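Local structure of geranyltranstransferase (Methylococcus capsulatus, 3TS7) at residues I65-D70 / C200-G205. The protein probably catalyses magnesium-dependent condensation of isopentenyl diphosphate with allylic diphosphates to give (2E,6E)-farnesyl diphosphate. Residues are numbered along the deposited sequence; the frame is centred on the assembly and turned at random.
Sequences IGVAAD and CLARPG. With PO4 (phosphate ion), chain G.
R203 lies against I65 and V67 with its aliphatic base and reaches a phosphate ion with its tip. Its CB meets V67 CG2 at 3.6 Å and, less closely, I65 CD1. With CG anti to the backbone N (chi1 -153°), the next methylene touches V67 CG2 and passes I65 O, 3.8 Å from R203 CG. Bends at chi2 and chi3 then carry CD loosely past PO4 O1 and bring the guanidinium edge-on to the ion, whose phosphorus lies in the guanidinium plane. R203 NE donates to PO4 O1 over 3.0 Å and R203 NH1 to PO4 O4 over 3.1 Å, both with N-H...O angles of 163°; a second, weak bond runs from NH1 to O1. On the remaining corner, R203 NH2 bonds P204 O at 2.9 Å, bent to 142°, which restrains the group's rotation.

Away from the ion the contact is mostly apolar: I65 CD1 lies 3.8 Å from C200 CA, and V67 CG1 is 3.9 Å from A202 CB, both V67 methyls also touching A202 O. The end of helix 53-65 and the loop after it, where G66 has positive phi, thus meet the end of helix 177-201 and the residues following. Q210 adds a bond to the ion. I65 O approaches PO4 O1 to 2.6 Å, so the phosphate, probably from the crystallisation liquor, is probably protonated; its two good guanidinium bonds and weak third are consistent with a local ability to hold an anion, without indicating a diphosphate substrate site.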
loop_
_atom_site.group_PDB
_atom_site.type_symbol
_atom_site.label_atom_id
_atom_site.label_comp_id
_atom_site.label_asym_id
_atom_site.label_seq_id
_atom_site.Cartn_x
_atom_site.Cartn_y
_atom_site.Cartn_z
ATOM N N ILE B 65 -18.689 16.206 14.268
ATOM C CA ILE B 65 -19.763 16.207 13.275
ATOM C C ILE B 65 -20.848 15.140 13.604
ATOM O O ILE B 65 -21.771 14.925 12.827
ATOM C CB ILE B 65 -19.188 15.987 11.847
ATOM C CG1 ILE B 65 -18.475 14.628 11.792
ATOM C CG2 ILE B 65 -18.239 17.139 11.467
ATOM C CD1 ILE B 65 -17.850 14.287 10.445
ATOM N N GLY B 66 -20.713 14.464 14.742
ATOM C CA GLY B 66 -21.756 13.533 15.198
ATOM C C GLY B 66 -21.760 12.143 14.580
ATOM O O GLY B 66 -22.823 11.555 14.391
ATOM N N VAL B 67 -20.579 11.623 14.249
ATOM C CA VAL B 67 -20.449 10.251 13.764
ATOM C C VAL B 67 -20.111 9.388 14.969
ATOM O O VAL B 67 -19.219 9.717 15.757
ATOM C CB VAL B 67 -19.324 10.089 12.682
ATOM C CG1 VAL B 67 -19.220 8.635 12.205
ATOM C CG2 VAL B 67 -19.568 10.991 11.484
ATOM N N ALA B 68 -20.818 8.271 15.094
ATOM C CA ALA B 68 -20.564 7.334 16.166
ATOM C C ALA B 68 -19.167 6.763 15.990
ATOM O O ALA B 68 -18.725 6.553 14.864
ATOM C CB ALA B 68 -21.620 6.219 16.139
ATOM N N ALA B 69 -18.486 6.517 17.108
ATOM C CA ALA B 69 -17.094 6.068 17.115
ATOM C C ALA B 69 -16.901 4.684 16.500
ATOM O O ALA B 69 -15.845 4.386 15.965
ATOM C CB ALA B 69 -16.541 6.104 18.524
ATOM N N ASP B 70 -17.936 3.854 16.590
ATOM C CA ASP B 70 -17.970 2.549 15.943
ATOM C C ASP B 70 -17.663 2.587 14.445
ATOM O O ASP B 70 -16.998 1.693 13.932
ATOM C CB ASP B 70 -19.332 1.874 16.192
ATOM C CG ASP B 70 -19.447 1.287 17.597
ATOM O OD1 ASP B 70 -20.537 0.796 17.953
ATOM O OD2 ASP B 70 -18.454 1.318 18.354
ATOM N N CYS B 200 -15.157 12.634 7.940
ATOM C CA CYS B 200 -16.186 13.340 7.202
ATOM C C CYS B 200 -16.988 12.427 6.272
ATOM O O CYS B 200 -18.214 12.552 6.184
ATOM C CB CYS B 200 -15.582 14.520 6.431
ATOM S SG CYS B 200 -14.963 15.873 7.511
ATOM N N LEU B 201 -16.302 11.483 5.619
ATOM C CA LEU B 201 -16.959 10.533 4.707
ATOM C C LEU B 201 -17.832 9.496 5.434
ATOM O O LEU B 201 -18.652 8.837 4.800
ATOM C CB LEU B 201 -15.915 9.825 3.822
ATOM C CG LEU B 201 -15.253 10.685 2.740
ATOM C CD1 LEU B 201 -13.930 10.041 2.224
ATOM C CD2 LEU B 201 -16.222 11.012 1.597
ATOM N N ALA B 202 -17.628 9.329 6.740
ATOM C CA ALA B 202 -18.513 8.479 7.556
ATOM C C ALA B 202 -19.776 9.203 8.064
ATOM O O ALA B 202 -20.546 8.647 8.883
ATOM C CB ALA B 202 -17.738 7.857 8.698
ATOM N N ARG B 203 -19.989 10.431 7.577
ATOM C CA ARG B 203 -21.198 11.205 7.872
ATOM C C ARG B 203 -21.955 11.415 6.573
ATOM O O ARG B 203 -21.709 12.387 5.872
ATOM C CB ARG B 203 -20.861 12.567 8.487
ATOM C CG ARG B 203 -21.945 13.201 9.407
ATOM C CD ARG B 203 -23.244 13.538 8.690
ATOM N NE ARG B 203 -23.695 14.905 8.927
ATOM C CZ ARG B 203 -24.748 15.466 8.337
ATOM N NH1 ARG B 203 -25.074 16.724 8.607
ATOM N NH2 ARG B 203 -25.478 14.774 7.475
ATOM N N PRO B 204 -22.910 10.522 6.258
ATOM C CA PRO B 204 -23.616 10.651 4.974
ATOM C C PRO B 204 -24.276 12.036 4.778
ATOM O O PRO B 204 -24.954 12.537 5.676
ATOM C CB PRO B 204 -24.652 9.512 5.034
ATOM C CG PRO B 204 -23.985 8.474 5.956
ATOM C CD PRO B 204 -23.339 9.327 7.014
ATOM N N GLY B 205 -24.010 12.672 3.639
ATOM C CA GLY B 205 -24.643 13.942 3.307
ATOM C C GLY B 205 -24.084 15.213 3.952
ATOM O O GLY B 205 -24.640 16.291 3.745
HETATM P P PO4 G . -22.845 18.199 11.469
HETATM O O1 PO4 G . -22.673 16.728 11.121
HETATM O O2 PO4 G . -23.567 18.324 12.799
HETATM O O3 PO4 G . -21.497 18.880 11.594
HETATM O O4 PO4 G . -23.632 18.857 10.348
#